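PDB 5WUT: ULam111 from Flavobacterium sp., which probably hydrolyses the beta-1,3-glucosidic bonds of laminarin, as a laminarinase of glycoside hydrolase family 16 with a beta-jelly-roll fold. Local coordinates for residues K46-M51 / T59-G64; N53-I58 / Q158-Y163; M206-N211 / A220-D225. One frame throughout, in Å; residues are numbered along the deposited sequence.

Contact 1 (K46-M51 / T59-G64); sequences KTNHKM and TAKKEG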
ATOM      1  N   LYS A  46      21.239 -13.879 -24.015  1.00 13.96           N
ATOM      2  CA  LYS A  46      20.435 -13.025 -24.896  1.00 13.27           C
ATOM      3  C   LYS A  46      19.281 -13.823 -25.486  1.00 15.34           C
ATOM      4  O   LYS A  46      18.541 -13.339 -26.358  1.00 16.29           O
ATOM      5  CB  LYS A  46      21.283 -12.437 -26.037  1.00 14.37           C
ATOM      6  CG  LYS A  46      22.362 -11.471 -25.608  1.00 16.82           C
ATOM      7  CD  LYS A  46      22.949 -10.758 -26.819  1.00 19.79           C
ATOM      8  CE  LYS A  46      24.038 -11.559 -27.497  1.00 25.96           C
ATOM      9  NZ  LYS A  46      24.701 -10.702 -28.524  1.00 31.53           N
ATOM     10  N   THR A  47      19.130 -15.053 -25.014  1.00 14.88           N
ATOM     11  CA  THR A  47      18.135 -15.964 -25.570  1.00 16.10           C
ATOM     12  C   THR A  47      17.088 -16.424 -24.554  1.00 17.28           C
ATOM     13  O   THR A  47      16.379 -17.411 -24.779  1.00 21.02           O
ATOM     14  CB  THR A  47      18.826 -17.201 -26.188  1.00 20.39           C
ATOM     15  OG1 THR A  47      19.749 -17.746 -25.238  1.00 22.76           O
ATOM     16  CG2 THR A  47      19.589 -16.807 -27.441  1.00 19.86           C
ATOM     17  N   ASN A  48      16.959 -15.703 -23.439  1.00 14.03           N
ATOM     18  CA  ASN A  48      15.953 -16.044 -22.437  1.00 14.05           C
ATOM     19  C   ASN A  48      14.813 -15.024 -22.326  1.00 13.65           C
ATOM     20  O   ASN A  48      14.000 -15.092 -21.408  1.00 15.43           O
ATOM     21  CB  ASN A  48      16.607 -16.220 -21.059  1.00 12.01           C
ATOM     22  CG  ASN A  48      17.203 -17.606 -20.869  1.00 11.48           C
ATOM     23  OD1 ASN A  48      18.210 -17.945 -21.493  1.00 15.34           O
ATOM     24  ND2 ASN A  48      16.597 -18.400 -19.982  1.00 13.36           N
ATOM     25  N   HIS A  49      14.743 -14.090 -23.262  1.00 12.83           N
ATOM     26  CA  HIS A  49      13.666 -13.102 -23.219  1.00 11.86           C
ATOM     27  C   HIS A  49      12.939 -13.019 -24.552  1.00 15.04           C
ATOM     28  O   HIS A  49      13.464 -13.425 -25.592  1.00 15.97           O
ATOM     29  CB  HIS A  49      14.220 -11.733 -22.886  1.00 13.30           C
ATOM     30  CG  HIS A  49      14.970 -11.147 -24.029  1.00 14.41           C
ATOM     31  ND1 HIS A  49      16.230 -11.576 -24.374  1.00 14.66           N
ATOM     32  CD2 HIS A  49      14.610 -10.224 -24.950  1.00 13.18           C
ATOM     33  CE1 HIS A  49      16.629 -10.925 -25.454  1.00 13.17           C
ATOM     34  NE2 HIS A  49      15.668 -10.095 -25.820  1.00 13.33           N
ATOM     35  N   LYS A  50      11.735 -12.468 -24.515  1.00 13.93           N
ATOM     36  CA  LYS A  50      10.974 -12.193 -25.729  1.00 15.34           C
ATOM     37  C   LYS A  50      10.105 -10.959 -25.530  1.00 16.42           C
ATOM     38  O   LYS A  50       9.789 -10.580 -24.399  1.00 15.53           O
ATOM     39  CB  LYS A  50      10.095 -13.382 -26.104  1.00 15.53           C
ATOM     40  CG  LYS A  50       8.961 -13.611 -25.135  1.00 19.38           C
ATOM     41  CD  LYS A  50       8.159 -14.860 -25.468  1.00 23.36           C
ATOM     42  CE  LYS A  50       7.609 -15.498 -24.197  1.00 29.57           C
ATOM     43  NZ  LYS A  50       6.505 -16.450 -24.478  1.00 34.66           N
ATOM     44  N   MET A  51       9.752 -10.316 -26.636  1.00 17.63           N
ATOM     45  CA  MET A  51       8.788  -9.223 -26.618  1.00 17.81           C
ATOM     46  C   MET A  51       7.450  -9.782 -27.062  1.00 19.88           C
ATOM     47  O   MET A  51       7.309 -10.252 -28.190  1.00 21.87           O
ATOM     48  CB  MET A  51       9.227  -8.073 -27.525  1.00 17.46           C
ATOM     49  CG  MET A  51      10.713  -7.785 -27.446  1.00 22.42           C
ATOM     50  SD  MET A  51      11.179  -7.080 -25.855  1.00 27.71           S
ATOM     51  CE  MET A  51       9.943  -5.817 -25.702  1.00 23.27           C
ATOM     52  N   THR A  59      12.272 -15.274 -19.177  1.00 12.45           N
ATOM     53  CA  THR A  59      11.987 -16.620 -18.691  1.00 14.87           C
ATOM     54  C   THR A  59      13.212 -17.264 -18.048  1.00 11.90           C
ATOM     55  O   THR A  59      14.295 -17.316 -18.648  1.00 14.17           O
ATOM     56  CB  THR A  59      11.478 -17.533 -19.825  1.00 15.88           C
ATOM     57  OG1 THR A  59      10.251 -17.004 -20.344  1.00 17.80           O
ATOM     58  CG2 THR A  59      11.214 -18.937 -19.299  1.00 16.34           C
ATOM     59  N   ALA A  60      13.030 -17.711 -16.808  1.00 10.85           N
ATOM     60  CA  ALA A  60      14.043 -18.472 -16.089  1.00 10.34           C
ATOM     61  C   ALA A  60      13.857 -19.944 -16.437  1.00 10.66           C
ATOM     62  O   ALA A  60      12.748 -20.457 -16.348  1.00 12.36           O
ATOM     63  CB  ALA A  60      13.916 -18.244 -14.583  1.00 11.52           C
ATOM     64  N   LYS A  61      14.935 -20.588 -16.881  1.00 10.91           N
ATOM     65  CA  LYS A  61      14.868 -21.969 -17.351  1.00 13.69           C
ATOM     66  C   LYS A  61      15.910 -22.835 -16.671  1.00 13.04           C
ATOM     67  O   LYS A  61      16.965 -22.360 -16.265  1.00 14.35           O
ATOM     68  CB  LYS A  61      15.086 -22.046 -18.866  1.00 16.41           C
ATOM     69  CG  LYS A  61      14.151 -21.197 -19.715  1.00 16.72           C
ATOM     70  CD  LYS A  61      14.496 -21.371 -21.200  1.00 20.85           C
ATOM     71  CE  LYS A  61      14.271 -20.094 -22.014  1.00 23.07           C
ATOM     72  NZ  LYS A  61      14.911 -20.163 -23.375  1.00 30.00           N
ATOM     73  N   LYS A  62      15.610 -24.128 -16.586  1.00 13.04           N
ATOM     74  CA  LYS A  62      16.599 -25.104 -16.181  1.00 13.37           C
ATOM     75  C   LYS A  62      16.723 -26.165 -17.276  1.00 13.97           C
ATOM     76  O   LYS A  62      15.732 -26.756 -17.691  1.00 17.62           O
ATOM     77  CB  LYS A  62      16.220 -25.735 -14.847  1.00 13.38           C
ATOM     78  CG  LYS A  62      17.263 -26.721 -14.329  1.00 17.58           C
ATOM     79  CD  LYS A  62      16.700 -27.552 -13.181  1.00 19.33           C
ATOM     80  CE  LYS A  62      17.711 -28.570 -12.677  1.00 23.11           C
ATOM     81  NZ  LYS A  62      17.646 -29.824 -13.483  1.00 24.98           N
ATOM     82  N   GLU A  63      17.945 -26.362 -17.755  1.00 14.68           N
ATOM     83  CA  GLU A  63      18.238 -27.325 -18.813  1.00 19.13           C
ATOM     84  C   GLU A  63      19.427 -28.160 -18.346  1.00 17.04           C
ATOM     85  O   GLU A  63      20.560 -27.679 -18.250  1.00 16.43           O
ATOM     86  CB  GLU A  63      18.508 -26.587 -20.131  1.00 22.00           C
ATOM     87  CG  GLU A  63      17.225 -25.970 -20.726  1.00 27.38           C
ATOM     88  CD  GLU A  63      17.437 -24.644 -21.474  1.00 31.71           C
ATOM     89  OE1 GLU A  63      18.239 -23.794 -21.019  1.00 36.41           O
ATOM     90  OE2 GLU A  63      16.786 -24.446 -22.521  1.00 34.65           O
ATOM     91  N   GLY A  64      19.169 -29.420 -18.008  1.00 20.28           N
ATOM     92  CA  GLY A  64      20.192 -30.206 -17.351  1.00 19.88           C
ATOM     93  C   GLY A  64      20.450 -29.611 -15.985  1.00 18.68           C
ATOM     94  O   GLY A  64      19.509 -29.383 -15.215  1.00 23.02           O
TER
HETATM   95  O   HOH W   1      17.848 -20.231 -22.888  1.00 24.91           O
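Thr59 is held to Asn48 by two bonds of different kinds. Its backbone N gives a hydrogen bond of 2.8 Å to Asn48 O, with an N-H...O angle of 173°. In return, Thr59 O accepts a 2.9 Å bond from Asn48 ND2, lying in the plane of that amide and nearly in line with the N-H at 175°. The side-chain amide thus takes the place that the backbone N of Asn48, turned away in a loop conformation, would fill in a regular antiparallel pair. With CG beside the backbone N (chi1 -83°), Asn48 directs ND2 at Thr59 O; ND2 also bonds Thr68 OG1 and OD1 bonds Thr45 OG1, which together fix the rotation of the group. Thr59 OG1 turns to Asp225 instead. At Lys61 the aliphatic chain comes toward Asn48 from the opposite direction and runs past its amide, with CE 3.5 Å from ND2. A bend at chi3 then carries NZ to a weak bond with Thr47 O at 3.4 Å. One water accepts from Lys61 NZ at 3.0 Å and donates to Asn48 OD1 at 2.7 Å, tying the ammonium to the amide. Here the asparagine side chain continues the pairing at the open end of the beta hairpin of strands 49-52 and 55-63, part of the jelly roll.

Contact 2 (N53-I58 / Q158-Y163); sequences NGKLVI and QGFHLY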
ATOM      1  N   ASN A  53       3.105  -9.210 -26.694  1.00 26.48           N
ATOM      2  CA  ASN A  53       1.872  -8.556 -26.259  1.00 26.50           C
ATOM      3  C   ASN A  53       2.156  -7.265 -25.483  1.00 22.17           C
ATOM      4  O   ASN A  53       1.473  -6.954 -24.503  1.00 25.43           O
ATOM      5  CB  ASN A  53       1.039  -9.522 -25.407  1.00 24.31           C
ATOM      6  CG  ASN A  53      -0.388  -9.043 -25.192  1.00 36.69           C
ATOM      7  OD1 ASN A  53      -0.982  -8.411 -26.065  1.00 39.34           O
ATOM      8  ND2 ASN A  53      -0.943  -9.342 -24.018  1.00 38.79           N
ATOM      9  N   GLY A  54       3.182  -6.535 -25.918  1.00 20.12           N
ATOM     10  CA  GLY A  54       3.557  -5.274 -25.300  1.00 20.84           C
ATOM     11  C   GLY A  54       4.294  -5.419 -23.980  1.00 18.00           C
ATOM     12  O   GLY A  54       4.420  -4.460 -23.223  1.00 18.46           O
ATOM     13  N   LYS A  55       4.775  -6.621 -23.689  1.00 16.48           N
ATOM     14  CA  LYS A  55       5.558  -6.868 -22.480  1.00 16.26           C
ATOM     15  C   LYS A  55       6.942  -7.390 -22.826  1.00 17.28           C
ATOM     16  O   LYS A  55       7.102  -8.163 -23.778  1.00 15.64           O
ATOM     17  CB  LYS A  55       4.866  -7.891 -21.563  1.00 17.39           C
ATOM     18  CG  LYS A  55       3.788  -7.363 -20.603  1.00 23.86           C
ATOM     19  CD  LYS A  55       2.668  -6.674 -21.326  1.00 24.35           C
ATOM     20  CE  LYS A  55       1.466  -6.468 -20.434  1.00 19.53           C
ATOM     21  NZ  LYS A  55       0.248  -6.581 -21.257  1.00 24.03           N
ATOM     22  N   LEU A  56       7.934  -6.990 -22.035  1.00 13.44           N
ATOM     23  CA  LEU A  56       9.182  -7.738 -21.961  1.00 12.37           C
ATOM     24  C   LEU A  56       8.933  -8.965 -21.088  1.00  9.86           C
ATOM     25  O   LEU A  56       8.514  -8.839 -19.942  1.00 11.98           O
ATOM     26  CB  LEU A  56      10.323  -6.884 -21.386  1.00 13.73           C
ATOM     27  CG  LEU A  56      11.588  -7.662 -20.981  1.00 11.51           C
ATOM     28  CD1 LEU A  56      12.297  -8.244 -22.216  1.00 14.59           C
ATOM     29  CD2 LEU A  56      12.528  -6.768 -20.203  1.00 10.60           C
ATOM     30  N   VAL A  57       9.156 -10.158 -21.637  1.00 11.05           N
ATOM     31  CA  VAL A  57       8.991 -11.376 -20.855  1.00 11.31           C
ATOM     32  C   VAL A  57      10.329 -12.081 -20.703  1.00 12.23           C
ATOM     33  O   VAL A  57      10.926 -12.533 -21.677  1.00 12.97           O
ATOM     34  CB  VAL A  57       7.961 -12.347 -21.481  1.00 13.68           C
ATOM     35  CG1 VAL A  57       7.808 -13.600 -20.601  1.00 15.04           C
ATOM     36  CG2 VAL A  57       6.615 -11.650 -21.668  1.00 16.24           C
ATOM     37  N   ILE A  58      10.806 -12.148 -19.465  1.00 12.65           N
ATOM     38  CA  ILE A  58      12.038 -12.857 -19.159  1.00 12.94           C
ATOM     39  C   ILE A  58      11.683 -14.221 -18.611  1.00 11.59           C
ATOM     40  O   ILE A  58      10.875 -14.325 -17.685  1.00 10.53           O
ATOM     41  CB  ILE A  58      12.881 -12.094 -18.133  1.00 10.07           C
ATOM     42  CG1 ILE A  58      13.319 -10.741 -18.716  1.00 12.51           C
ATOM     43  CG2 ILE A  58      14.081 -12.945 -17.674  1.00 10.41           C
ATOM     44  CD1 ILE A  58      13.945  -9.810 -17.706  1.00 12.40           C
ATOM     45  N   GLN A 158      -0.619 -11.967  -7.915  1.00 13.03           N
ATOM     46  CA  GLN A 158      -1.760 -11.944  -8.839  1.00 13.43           C
ATOM     47  C   GLN A 158      -1.690 -10.753  -9.775  1.00 15.20           C
ATOM     48  O   GLN A 158      -1.726  -9.613  -9.318  1.00 15.50           O
ATOM     49  CB  GLN A 158      -3.089 -11.887  -8.070  1.00 18.55           C
ATOM     50  CG  GLN A 158      -3.348 -13.053  -7.124  1.00 19.97           C
ATOM     51  CD  GLN A 158      -4.410 -12.727  -6.080  1.00 25.33           C
ATOM     52  OE1 GLN A 158      -5.396 -12.049  -6.369  1.00 35.42           O
ATOM     53  NE2 GLN A 158      -4.208 -13.208  -4.855  1.00 27.56           N
ATOM     54  N   GLY A 159      -1.618 -11.015 -11.077  1.00 14.36           N
ATOM     55  CA  GLY A 159      -1.683  -9.957 -12.071  1.00 13.74           C
ATOM     56  C   GLY A 159      -0.500  -9.009 -12.045  1.00 14.61           C
ATOM     57  O   GLY A 159       0.560  -9.332 -11.498  1.00 13.98           O
ATOM     58  N   PHE A 160      -0.700  -7.825 -12.621  1.00 12.14           N
ATOM     59  CA  PHE A 160       0.330  -6.778 -12.655  1.00 10.63           C
ATOM     60  C   PHE A 160       0.178  -5.805 -11.481  1.00 12.71           C
ATOM     61  O   PHE A 160      -0.937  -5.498 -11.060  1.00 14.77           O
ATOM     62  CB  PHE A 160       0.277  -6.007 -13.987  1.00 13.62           C
ATOM     63  CG  PHE A 160       0.866  -6.770 -15.143  1.00 13.02           C
ATOM     64  CD1 PHE A 160       0.143  -7.789 -15.754  1.00 15.64           C
ATOM     65  CD2 PHE A 160       2.150  -6.483 -15.604  1.00 11.68           C
ATOM     66  CE1 PHE A 160       0.689  -8.519 -16.810  1.00 14.13           C
ATOM     67  CE2 PHE A 160       2.704  -7.209 -16.660  1.00 12.24           C
ATOM     68  CZ  PHE A 160       1.965  -8.227 -17.266  1.00 13.47           C
ATOM     69  N   HIS A 161       1.312  -5.345 -10.952  1.00 10.34           N
ATOM     70  CA  HIS A 161       1.327  -4.311  -9.926  1.00  9.50           C
ATOM     71  C   HIS A 161       2.293  -3.211 -10.314  1.00  9.83           C
ATOM     72  O   HIS A 161       3.130  -3.382 -11.203  1.00 10.04           O
ATOM     73  CB  HIS A 161       1.714  -4.894  -8.571  1.00 10.45           C
ATOM     74  CG  HIS A 161       0.728  -5.889  -8.057  1.00 10.85           C
ATOM     75  ND1 HIS A 161      -0.229  -5.571  -7.112  1.00 12.26           N
ATOM     76  CD2 HIS A 161       0.524  -7.189  -8.377  1.00 11.47           C
ATOM     77  CE1 HIS A 161      -0.969  -6.636  -6.868  1.00 13.68           C
ATOM     78  NE2 HIS A 161      -0.534  -7.633  -7.622  1.00 11.17           N
ATOM     79  N   LEU A 162       2.172  -2.080  -9.625  1.00  8.47           N
ATOM     80  CA  LEU A 162       3.022  -0.919  -9.869  1.00  8.69           C
ATOM     81  C   LEU A 162       4.078  -0.790  -8.783  1.00 10.69           C
ATOM     82  O   LEU A 162       3.778  -0.920  -7.582  1.00 12.13           O
ATOM     83  CB  LEU A 162       2.180   0.359  -9.924  1.00  8.93           C
ATOM     84  CG  LEU A 162       1.026   0.387 -10.921  1.00 10.34           C
ATOM     85  CD1 LEU A 162       0.331   1.734 -10.798  1.00 14.04           C
ATOM     86  CD2 LEU A 162       1.503   0.157 -12.336  1.00 12.63           C
ATOM     87  N   TYR A 163       5.311  -0.542  -9.215  1.00  7.86           N
ATOM     88  CA  TYR A 163       6.445  -0.359  -8.323  1.00  7.87           C
ATOM     89  C   TYR A 163       7.096   0.950  -8.682  1.00  9.72           C
ATOM     90  O   TYR A 163       7.445   1.134  -9.837  1.00  9.75           O
ATOM     91  CB  TYR A 163       7.437  -1.520  -8.465  1.00  9.25           C
ATOM     92  CG  TYR A 163       6.834  -2.886  -8.246  1.00  8.11           C
ATOM     93  CD1 TYR A 163       6.153  -3.554  -9.264  1.00  7.89           C
ATOM     94  CD2 TYR A 163       6.974  -3.536  -7.022  1.00 10.60           C
ATOM     95  CE1 TYR A 163       5.606  -4.816  -9.051  1.00  7.71           C
ATOM     96  CE2 TYR A 163       6.446  -4.791  -6.812  1.00 10.58           C
ATOM     97  CZ  TYR A 163       5.762  -5.432  -7.825  1.00  8.10           C
ATOM     98  OH  TYR A 163       5.230  -6.701  -7.595  1.00 10.57           O
TER
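Beside Phe160, whose ring meets Lys55 across the contact, His161 NE2 is shared by two carbonyls, those of Gln158 and Thr155. Both bonds are weak: NE2 lies 2.9 Å from Gln158 O, but the N-H...O angle is only 127°. At the other nitrogen, ND1, the imidazole is bonded to Asp177, so the ring is tied through both nitrogens. The meeting with Lys55 itself is purely apolar. Lys55 CE approaches Phe160 CZ to 3.7 Å, while CG stands a little farther from the same atom; the two side chains cross at a slant. The bend at chi2 (58°) turns the outer part of the lysine chain so that CE joins CG beside CZ and CE2. The CA atoms of Lys55 and Phe160 are 11.1 Å apart, and the contact spans strands rather than joining neighbours: in the jelly roll, strands 224-234 and 83-90 connect 55-63 to 161-167 through successive antiparallel pairings. Lys55 accordingly also touches Asp229, and Phe160 also packs on Arg88 and Lys90. Just before Lys55, Asn53 and Gly54 both have positive phi, in the pattern of a type I' turn, which suits the two-residue connection between strands 49-52 and 55-63. From the far end of the lysine, NZ leans back to Asn53 O in that turn, a weak bond of 3.5 Å.

Contact 3 (M206-N211 / A220-D225); sequences MAIGGN and AIFPQD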
ATOM      1  N   MET A 206      16.378 -11.421 -13.534  1.00  9.30           N
ATOM      2  CA  MET A 206      15.783 -12.452 -12.693  1.00  9.49           C
ATOM      3  C   MET A 206      16.855 -13.468 -12.332  1.00 13.72           C
ATOM      4  O   MET A 206      17.365 -14.202 -13.192  1.00 11.00           O
ATOM      5  CB  MET A 206      14.582 -13.108 -13.378  1.00  9.58           C
ATOM      6  CG  MET A 206      14.032 -14.309 -12.601  1.00 10.42           C
ATOM      7  SD  MET A 206      12.386 -14.885 -13.077  1.00 13.42           S
ATOM      8  CE  MET A 206      12.497 -14.849 -14.865  1.00 11.63           C
ATOM      9  N   ALA A 207      17.254 -13.457 -11.066  1.00 10.23           N
ATOM     10  CA  ALA A 207      18.258 -14.390 -10.570  1.00  7.92           C
ATOM     11  C   ALA A 207      17.633 -15.687 -10.014  1.00 10.40           C
ATOM     12  O   ALA A 207      16.429 -15.773  -9.765  1.00  9.77           O
ATOM     13  CB  ALA A 207      19.113 -13.722  -9.515  1.00 10.25           C
ATOM     14  N   ILE A 208      18.471 -16.707  -9.864  1.00  9.71           N
ATOM     15  CA  ILE A 208      18.056 -18.010  -9.374  1.00 11.58           C
ATOM     16  C   ILE A 208      18.976 -18.457  -8.249  1.00 12.56           C
ATOM     17  O   ILE A 208      20.191 -18.524  -8.435  1.00 11.54           O
ATOM     18  CB  ILE A 208      18.090 -19.067 -10.494  1.00 11.31           C
ATOM     19  CG1 ILE A 208      17.079 -18.690 -11.577  1.00 11.78           C
ATOM     20  CG2 ILE A 208      17.832 -20.475  -9.910  1.00 11.22           C
ATOM     21  CD1 ILE A 208      17.263 -19.457 -12.889  1.00 12.91           C
ATOM     22  N   GLY A 209      18.404 -18.711  -7.075  1.00 13.19           N
ATOM     23  CA  GLY A 209      19.181 -19.193  -5.941  1.00 13.56           C
ATOM     24  C   GLY A 209      20.158 -18.176  -5.401  1.00 12.54           C
ATOM     25  O   GLY A 209      19.924 -16.981  -5.515  1.00 12.69           O
ATOM     26  N   GLY A 210      21.253 -18.646  -4.805  1.00 12.81           N
ATOM     27  CA  GLY A 210      22.227 -17.720  -4.265  1.00 15.39           C
ATOM     28  C   GLY A 210      21.983 -17.239  -2.846  1.00 14.47           C
ATOM     29  O   GLY A 210      21.040 -17.670  -2.170  1.00 15.16           O
ATOM     30  N   ASN A 211      22.831 -16.309  -2.421  1.00 15.62           N
ATOM     31  CA  ASN A 211      22.865 -15.848  -1.046  1.00 15.95           C
ATOM     32  C   ASN A 211      21.585 -15.120  -0.640  1.00 17.05           C
ATOM     33  O   ASN A 211      21.176 -15.175   0.520  1.00 18.00           O
ATOM     34  CB  ASN A 211      24.076 -14.912  -0.885  1.00 17.10           C
ATOM     35  CG  ASN A 211      24.124 -14.212   0.468  1.00 15.00           C
ATOM     36  OD1 ASN A 211      24.021 -14.853   1.504  1.00 17.82           O
ATOM     37  ND2 ASN A 211      24.318 -12.894   0.451  1.00 16.42           N
ATOM     38  N   ALA A 220      11.149 -27.763  -9.667  1.00 14.17           N
ATOM     39  CA  ALA A 220       9.868 -28.019 -10.314  1.00 14.99           C
ATOM     40  C   ALA A 220       9.220 -26.730 -10.830  1.00 17.43           C
ATOM     41  O   ALA A 220       8.298 -26.784 -11.647  1.00 19.81           O
ATOM     42  CB  ALA A 220       8.921 -28.717  -9.357  1.00 18.81           C
ATOM     43  N   ILE A 221       9.691 -25.577 -10.358  1.00 17.06           N
ATOM     44  CA  ILE A 221       9.033 -24.319 -10.728  1.00 16.41           C
ATOM     45  C   ILE A 221       9.324 -23.877 -12.163  1.00 15.49           C
ATOM     46  O   ILE A 221       8.585 -23.078 -12.727  1.00 16.42           O
ATOM     47  CB  ILE A 221       9.417 -23.138  -9.769  1.00 11.46           C
ATOM     48  CG1 ILE A 221      10.844 -22.625 -10.006  1.00 15.08           C
ATOM     49  CG2 ILE A 221       9.186 -23.518  -8.314  1.00 15.73           C
ATOM     50  CD1 ILE A 221      11.252 -21.482  -9.049  1.00 15.34           C
ATOM     51  N   PHE A 222      10.401 -24.381 -12.749  1.00 14.80           N
ATOM     52  CA  PHE A 222      10.848 -23.887 -14.047  1.00 13.79           C
ATOM     53  C   PHE A 222      10.049 -24.500 -15.186  1.00 18.72           C
ATOM     54  O   PHE A 222       9.710 -25.681 -15.139  1.00 17.05           O
ATOM     55  CB  PHE A 222      12.339 -24.158 -14.226  1.00 15.64           C
ATOM     56  CG  PHE A 222      13.183 -23.485 -13.201  1.00 12.16           C
ATOM     57  CD1 PHE A 222      13.371 -22.106 -13.263  1.00 12.33           C
ATOM     58  CD2 PHE A 222      13.737 -24.191 -12.149  1.00 12.29           C
ATOM     59  CE1 PHE A 222      14.137 -21.448 -12.309  1.00 13.48           C
ATOM     60  CE2 PHE A 222      14.503 -23.545 -11.191  1.00 14.08           C
ATOM     61  CZ  PHE A 222      14.694 -22.167 -11.266  1.00 15.07           C
ATOM     62  N   PRO A 223       9.765 -23.709 -16.229  1.00 15.59           N
ATOM     63  CA  PRO A 223      10.193 -22.317 -16.437  1.00 14.42           C
ATOM     64  C   PRO A 223       9.309 -21.282 -15.735  1.00 15.91           C
ATOM     65  O   PRO A 223       8.138 -21.537 -15.491  1.00 15.17           O
ATOM     66  CB  PRO A 223      10.103 -22.163 -17.955  1.00 16.84           C
ATOM     67  CG  PRO A 223       8.960 -23.039 -18.333  1.00 18.52           C
ATOM     68  CD  PRO A 223       9.047 -24.240 -17.404  1.00 15.82           C
ATOM     69  N   GLN A 224       9.881 -20.121 -15.416  1.00 13.80           N
ATOM     70  CA  GLN A 224       9.115 -19.046 -14.785  1.00 13.11           C
ATOM     71  C   GLN A 224       9.269 -17.744 -15.547  1.00 11.16           C
ATOM     72  O   GLN A 224      10.379 -17.391 -15.947  1.00 12.14           O
ATOM     73  CB  GLN A 224       9.567 -18.854 -13.337  1.00 12.59           C
ATOM     74  CG  GLN A 224       8.983 -19.860 -12.347  1.00 13.52           C
ATOM     75  CD  GLN A 224       7.463 -19.793 -12.262  1.00 16.59           C
ATOM     76  OE1 GLN A 224       6.870 -18.709 -12.269  1.00 15.69           O
ATOM     77  NE2 GLN A 224       6.824 -20.951 -12.178  1.00 15.57           N
ATOM     78  N   ASP A 225       8.159 -17.021 -15.707  1.00 12.97           N
ATOM     79  CA  ASP A 225       8.137 -15.760 -16.444  1.00 12.73           C
ATOM     80  C   ASP A 225       8.042 -14.541 -15.521  1.00 11.39           C
ATOM     81  O   ASP A 225       7.202 -14.496 -14.612  1.00 13.44           O
ATOM     82  CB  ASP A 225       6.949 -15.704 -17.405  1.00 16.35           C
ATOM     83  CG  ASP A 225       7.094 -16.624 -18.604  1.00 16.93           C
ATOM     84  OD1 ASP A 225       8.181 -17.185 -18.831  1.00 20.34           O
ATOM     85  OD2 ASP A 225       6.092 -16.757 -19.338  1.00 21.91           O
TER
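The side chains of Ile208 and Phe222 come from opposite directions, and two branches of the isoleucine share the end of the ring. CD1 lies 3.8 Å from Phe222 CE1, while CG2 reaches CZ, also at 3.8 Å; the approach of CD1 to the ring is oblique. With CG2 anti to the backbone N and CG1 beside it (chi1 -64°), both branches meet the CE1-CZ side of the ring from the side of its plane opposite Ile221. Ile221 CG1 packs over the centre of the other face, 3.8 Å above the plane. Tyr67 meets the ring at about 60°, and Ile97 touches both Ile208 and Phe222. Two residues earlier on the same strand, Met206 is directed the same way, whereas Ala207 between them packs on Trp98 and Gln42. Strands 200-208 and 224-234 are not hydrogen-bonded to each other; with CA atoms of Met206 and Asp225 9.1 Å apart, they face one another across side chains, as strands do between the layers of a beta sandwich such as the jelly roll. The methionine chain is extended through chi2 and turns only at chi3, which brings the methyl CE to 3.5 Å from Gln224 O, a packing contact against the backbone. Gln224 does not answer with its own side chain. Its CB starts toward the opposite strand, but the amide folds back, where NE2 gives a 2.8 Å hydrogen bond to Ile221 O (158°) and OE1 accepts from Val93 N. Between Phe222 and Gln224 the chain passes through a cis peptide bond before Pro223.

Contacts 1 and 2 share strand 55-63, and contact 3 packs against it. The centres of contacts 1 and 2 are about 16 Å apart, and their segments alternate along the chain: the hairpin 49-52/55-63 closes locally, while residues 158-163 arrive about a hundred residues later. Contact 3 follows both. Its segment 220-225 opens strand 224-234, the antiparallel neighbour of 55-63; its centre lies about 11 Å from that of contact 1 and about 17 Å from that of contact 2. A bond from Ala60 N to Gln224 O stitches contacts 1 and 3 together, and Met206 CE packs against Ile58 O. Segments remote in sequence are thereby assembled side by side in the jelly-roll framework of the family 16 domain.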